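Side-chain contacts in intestinal fatty acid binding protein (Rattus norvegicus, PDB 1ICM), which binds long-chain fatty acids such as myristate inside a beta-barrel, probably to carry them through the cytosol of intestinal cells: residues 23-26 against 27-30; 12-15 against 16-19. All coordinates share one frame; numbering follows the deposited sequence.

Contact 1: residues 23-26 against 27-30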
loop_
_atom_site.group_PDB
_atom_site.type_symbol
_atom_site.label_atom_id
_atom_site.label_comp_id
_atom_site.label_asym_id
_atom_site.label_seq_id
_atom_site.Cartn_x
_atom_site.Cartn_y
_atom_site.Cartn_z
ATOM N N ILE A 23 -10.162 -2.346 12.125
ATOM C CA ILE A 23 -9.248 -1.619 13.027
ATOM C C ILE A 23 -9.992 -0.732 14.011
ATOM O O ILE A 23 -10.911 -0.001 13.643
ATOM C CB ILE A 23 -8.153 -0.867 12.276
ATOM C CG1 ILE A 23 -7.167 -1.858 11.661
ATOM C CG2 ILE A 23 -7.398 0.083 13.203
ATOM C CD1 ILE A 23 -7.365 -2.051 10.166
ATOM N N ASN A 24 -9.580 -0.799 15.291
ATOM C CA ASN A 24 -10.223 -0.037 16.347
ATOM C C ASN A 24 -10.129 1.482 16.256
ATOM O O ASN A 24 -9.193 2.004 15.642
ATOM C CB ASN A 24 -9.890 -0.614 17.756
ATOM C CG ASN A 24 -8.615 -0.105 18.407
ATOM O OD1 ASN A 24 -8.352 1.109 18.349
ATOM N ND2 ASN A 24 -7.851 -1.002 19.028
ATOM N N VAL A 25 -11.059 2.187 16.884
ATOM C CA VAL A 25 -11.041 3.637 16.818
ATOM C C VAL A 25 -9.678 4.305 17.079
ATOM O O VAL A 25 -9.204 5.177 16.334
ATOM C CB VAL A 25 -12.175 4.353 17.527
ATOM C CG1 VAL A 25 -12.032 4.133 19.028
ATOM C CG2 VAL A 25 -12.105 5.853 17.281
ATOM N N VAL A 26 -9.007 3.868 18.144
ATOM C CA VAL A 26 -7.720 4.452 18.482
ATOM C C VAL A 26 -6.598 4.221 17.465
ATOM O O VAL A 26 -5.825 5.123 17.097
ATOM C CB VAL A 26 -7.368 4.007 19.895
ATOM C CG1 VAL A 26 -5.908 4.243 20.244
ATOM C CG2 VAL A 26 -8.320 4.787 20.804
ATOM N N LYS A 27 -6.541 2.975 17.009
ATOM C CA LYS A 27 -5.537 2.587 16.033
ATOM C C LYS A 27 -5.800 3.301 14.688
ATOM O O LYS A 27 -4.859 3.575 13.937
ATOM C CB LYS A 27 -5.355 1.078 15.965
ATOM C CG LYS A 27 -5.130 0.418 17.316
ATOM C CD LYS A 27 -3.733 0.589 17.890
ATOM C CE LYS A 27 -3.544 -0.079 19.258
ATOM N NZ LYS A 27 -2.410 0.456 20.039
ATOM N N ARG A 28 -7.075 3.652 14.395
ATOM C CA ARG A 28 -7.348 4.373 13.152
ATOM C C ARG A 28 -6.743 5.770 13.216
ATOM O O ARG A 28 -6.185 6.283 12.215
ATOM C CB ARG A 28 -8.824 4.486 12.772
ATOM C CG ARG A 28 -9.433 3.111 12.695
ATOM C CD ARG A 28 -10.817 3.138 12.063
ATOM N NE ARG A 28 -11.912 3.867 12.708
ATOM C CZ ARG A 28 -12.813 3.280 13.505
ATOM N NH1 ARG A 28 -12.706 1.980 13.824
ATOM N NH2 ARG A 28 -13.810 3.990 14.010
ATOM N N LYS A 29 -6.924 6.411 14.385
ATOM C CA LYS A 29 -6.353 7.747 14.536
ATOM C C LYS A 29 -4.821 7.707 14.410
ATOM O O LYS A 29 -4.160 8.554 13.811
ATOM C CB LYS A 29 -6.900 8.430 15.788
ATOM C CG LYS A 29 -8.437 8.528 15.686
ATOM C CD LYS A 29 -8.834 9.761 14.875
ATOM C CE LYS A 29 -10.309 10.051 14.560
ATOM N NZ LYS A 29 -10.452 11.380 13.916
ATOM N N LEU A 30 -4.195 6.676 14.937
ATOM C CA LEU A 30 -2.753 6.579 14.801
ATOM C C LEU A 30 -2.355 6.260 13.348
ATOM O O LEU A 30 -1.340 6.769 12.879
ATOM C CB LEU A 30 -2.095 5.484 15.683
ATOM C CG LEU A 30 -2.389 5.603 17.193
ATOM C CD1 LEU A 30 -1.799 4.434 18.016
ATOM C CD2 LEU A 30 -1.980 6.967 17.746
#

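Contact 2: residues 12-15 against 16-19. With MYR (myristic acid), chain B.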
loop_
_atom_site.group_PDB
_atom_site.type_symbol
_atom_site.label_atom_id
_atom_site.label_comp_id
_atom_site.label_asym_id
_atom_site.label_seq_id
_atom_site.Cartn_x
_atom_site.Cartn_y
_atom_site.Cartn_z
ATOM N N GLU A 12 -7.658 10.031 1.712
ATOM C CA GLU A 12 -9.059 10.202 1.374
ATOM C C GLU A 12 -9.815 8.977 1.867
ATOM O O GLU A 12 -9.405 7.867 1.541
ATOM C CB GLU A 12 -9.288 10.425 -0.132
ATOM C CG GLU A 12 -8.866 11.851 -0.539
ATOM C CD GLU A 12 -9.164 12.224 -1.977
ATOM O OE1 GLU A 12 -10.079 11.460 -2.516
ATOM O OE2 GLU A 12 -8.603 13.135 -2.560
ATOM N N ASN A 13 -10.814 9.204 2.726
ATOM C CA ASN A 13 -11.624 8.132 3.296
ATOM C C ASN A 13 -10.854 7.029 3.963
ATOM O O ASN A 13 -11.315 5.886 4.043
ATOM C CB ASN A 13 -12.444 7.536 2.152
ATOM C CG ASN A 13 -13.780 6.984 2.593
ATOM O OD1 ASN A 13 -14.493 7.567 3.442
ATOM N ND2 ASN A 13 -14.106 5.837 1.991
ATOM N N TYR A 14 -9.638 7.309 4.472
ATOM C CA TYR A 14 -8.830 6.282 5.074
ATOM C C TYR A 14 -9.385 5.715 6.390
ATOM O O TYR A 14 -9.276 4.516 6.710
ATOM C CB TYR A 14 -7.391 6.865 5.154
ATOM C CG TYR A 14 -6.356 5.826 5.467
ATOM C CD1 TYR A 14 -6.363 4.590 4.817
ATOM C CD2 TYR A 14 -5.349 6.044 6.405
ATOM C CE1 TYR A 14 -5.405 3.602 5.057
ATOM C CE2 TYR A 14 -4.376 5.077 6.646
ATOM C CZ TYR A 14 -4.392 3.843 5.993
ATOM O OH TYR A 14 -3.406 2.902 6.230
ATOM N N GLU A 15 -9.972 6.568 7.210
ATOM C CA GLU A 15 -10.479 5.996 8.444
ATOM C C GLU A 15 -11.630 5.037 8.227
ATOM O O GLU A 15 -11.653 4.030 8.896
ATOM C CB GLU A 15 -10.898 7.037 9.509
ATOM C CG GLU A 15 -9.685 7.705 10.209
ATOM C CD GLU A 15 -10.090 8.806 11.153
ATOM O OE1 GLU A 15 -11.061 8.703 11.881
ATOM O OE2 GLU A 15 -9.314 9.877 11.084
ATOM N N LYS A 16 -12.565 5.343 7.316
ATOM C CA LYS A 16 -13.695 4.459 7.036
ATOM C C LYS A 16 -13.149 3.153 6.478
ATOM O O LYS A 16 -13.611 2.053 6.790
ATOM C CB LYS A 16 -14.631 5.086 6.023
ATOM C CG LYS A 16 -15.782 5.850 6.659
ATOM C CD LYS A 16 -16.771 4.954 7.412
ATOM C CE LYS A 16 -17.758 5.681 8.326
ATOM N NZ LYS A 16 -18.273 4.881 9.460
ATOM N N PHE A 17 -12.115 3.260 5.650
ATOM C CA PHE A 17 -11.524 2.054 5.088
ATOM C C PHE A 17 -10.942 1.180 6.189
ATOM O O PHE A 17 -11.113 -0.051 6.228
ATOM C CB PHE A 17 -10.467 2.430 4.012
ATOM C CG PHE A 17 -9.721 1.221 3.505
ATOM C CD1 PHE A 17 -8.604 0.709 4.158
ATOM C CD2 PHE A 17 -10.176 0.565 2.361
ATOM C CE1 PHE A 17 -7.929 -0.411 3.684
ATOM C CE2 PHE A 17 -9.539 -0.577 1.879
ATOM C CZ PHE A 17 -8.426 -1.070 2.552
ATOM N N MET A 18 -10.231 1.832 7.144
ATOM C CA MET A 18 -9.656 1.042 8.233
ATOM C C MET A 18 -10.730 0.424 9.137
ATOM O O MET A 18 -10.556 -0.680 9.633
ATOM C CB MET A 18 -8.748 1.917 9.114
ATOM C CG MET A 18 -7.451 2.208 8.376
ATOM S SD MET A 18 -6.185 3.001 9.423
ATOM C CE MET A 18 -6.728 4.712 9.271
ATOM N N GLU A 19 -11.833 1.130 9.325
ATOM C CA GLU A 19 -12.945 0.608 10.141
ATOM C C GLU A 19 -13.468 -0.697 9.536
ATOM O O GLU A 19 -13.697 -1.684 10.222
ATOM C CB GLU A 19 -14.087 1.634 10.168
ATOM C CG GLU A 19 -15.361 1.217 10.914
ATOM C CD GLU A 19 -16.303 2.400 11.074
ATOM O OE1 GLU A 19 -17.018 2.635 9.992
ATOM O OE2 GLU A 19 -16.385 3.094 12.074
HETATM C C1 MYR B . 4.000 -3.032 -1.327
HETATM O O1 MYR B . 4.523 -1.984 -0.784
HETATM O O2 MYR B . 3.943 -3.139 -2.525
HETATM C C2 MYR B . 3.494 -4.092 -0.353
HETATM C C3 MYR B . 2.004 -4.368 -0.426
HETATM C C4 MYR B . 1.121 -3.178 -0.069
HETATM C C5 MYR B . -0.380 -3.470 -0.072
HETATM C C6 MYR B . -1.145 -2.369 0.665
HETATM C C7 MYR B . -2.378 -2.823 1.432
HETATM C C8 MYR B . -2.422 -2.149 2.801
HETATM C C9 MYR B . -3.794 -1.603 3.127
HETATM C C10 MYR B . -3.776 -0.499 4.172
HETATM C C11 MYR B . -4.051 -1.052 5.556
HETATM C C12 MYR B . -3.735 -0.131 6.721
HETATM C C13 MYR B . -3.960 -0.870 8.029
HETATM C C14 MYR B . -3.902 -0.007 9.277
#

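Contact 1: residues 23-26 against 27-30
The guanidinium group of R28 folds back over the start of helix 25-31 and donates from NH1 to the carbonyl oxygen of I23, an N-O distance of 2.7 Å. This oxygen lies in the guanidinium plane, at its edge, while V25 CA sits over the centre of one face. A bend at chi3 (-63°) directs the group to that oxygen. Here the packing is close: R28 CG lies 3.7 Å from I23 CG2, the same methyl meets K27 CB at 3.6 Å, and I23 CD1 approaches the methyl end of the bound myristate.

N24 occupies the N-cap, where a short polar side chain can reach amides of the first turn, which have no earlier helical turn to supply acceptors. Its OD1 accepts from K27 N at 2.9 Å in an almost straight bond (168°), although the donor stands above the plane of the amide. The amide of N24 also lies against K27 CG at 3.5 Å from OD1. The outer side is looser and faces solvent: beyond CG the K27 chain leads away, and the V26 side chain lies exposed while V26 O accepts from L30 N. K29 leads away from this turn to helix 14-21, where NZ makes a long, weak ion pair with E15 OE2. Asparagine thus gives K27 N an acceptor at the helix start, while the arginine, probably cationic, ties a carbonyl of the preceding loop to the first turn.

Contact 2: residues 12-15 against 16-19
M18 lies over one face of the Y14 ring, one turn further along helix 14-21, in a Met-aromatic contact. Its CB rests 3.6 Å from Y14 O, the carbonyl that accepts the backbone bond from M18 N. CG, 3.4 Å from the same oxygen, also comes near Y14 CE1. At the next atom the chain reaches the aromatic face: SD stands 4.2 Å from the centroid of the Y14 ring, 24° off its normal, and also touches C14, the methyl end of the myristate. A bend at chi3 (-84°) carries CE over the rim of the ring, 3.4 Å from Y14 CD2, in a CH-pi contact. Flexible and polarisable, methionine suits a place where it must meet both a flat ring and an alkyl chain.

Y14 CG is anti to the backbone N (chi1 -167°), and the ring extends toward the ligand until OH comes within 3.1 Å of myristate C12. F17 joins this apolar side, its CD1 4.4 Å from Y14 CE1 and its CE1 near C10 of the fatty acid. The other side of the helix is polar. N13, at the N-cap, makes no capping bond; its OD1 lies 3.6 Å from K16 CB, and its ND2 donates to E123 O. K16 NZ forms a salt bridge to the syn lone pair of E19 OE1.

The helix therefore shows its aromatic side to the barrel: Y14 touches Y117 and R126, and F17 touches Y119 and A124, on strands 112-119 and 122-130. Helix 25-31, next in the chain, packs beside it, R28 O lying against M18 CE.

Overall arrangement
Contacts 1 and 2 belong to the two successive helices of the helix-turn-helix lid that covers one end of the fatty-acid-binding barrel. Contact 2 is partly buried, with apolar side chains turned to the ligand and barrel strands; contact 1 lies further from the chain's centre, at the surface, and relies more on polar bonds at a helix start. Their N-caps differ too, since one asparagine caps its own helix and the other reaches a strand. The two contacts also touch: I23 N, in the connecting loop, probably donates to M18 O, while R28 links the two helices, its NH2 pairing weakly with E19 OE2 and its CD packing on E15 O.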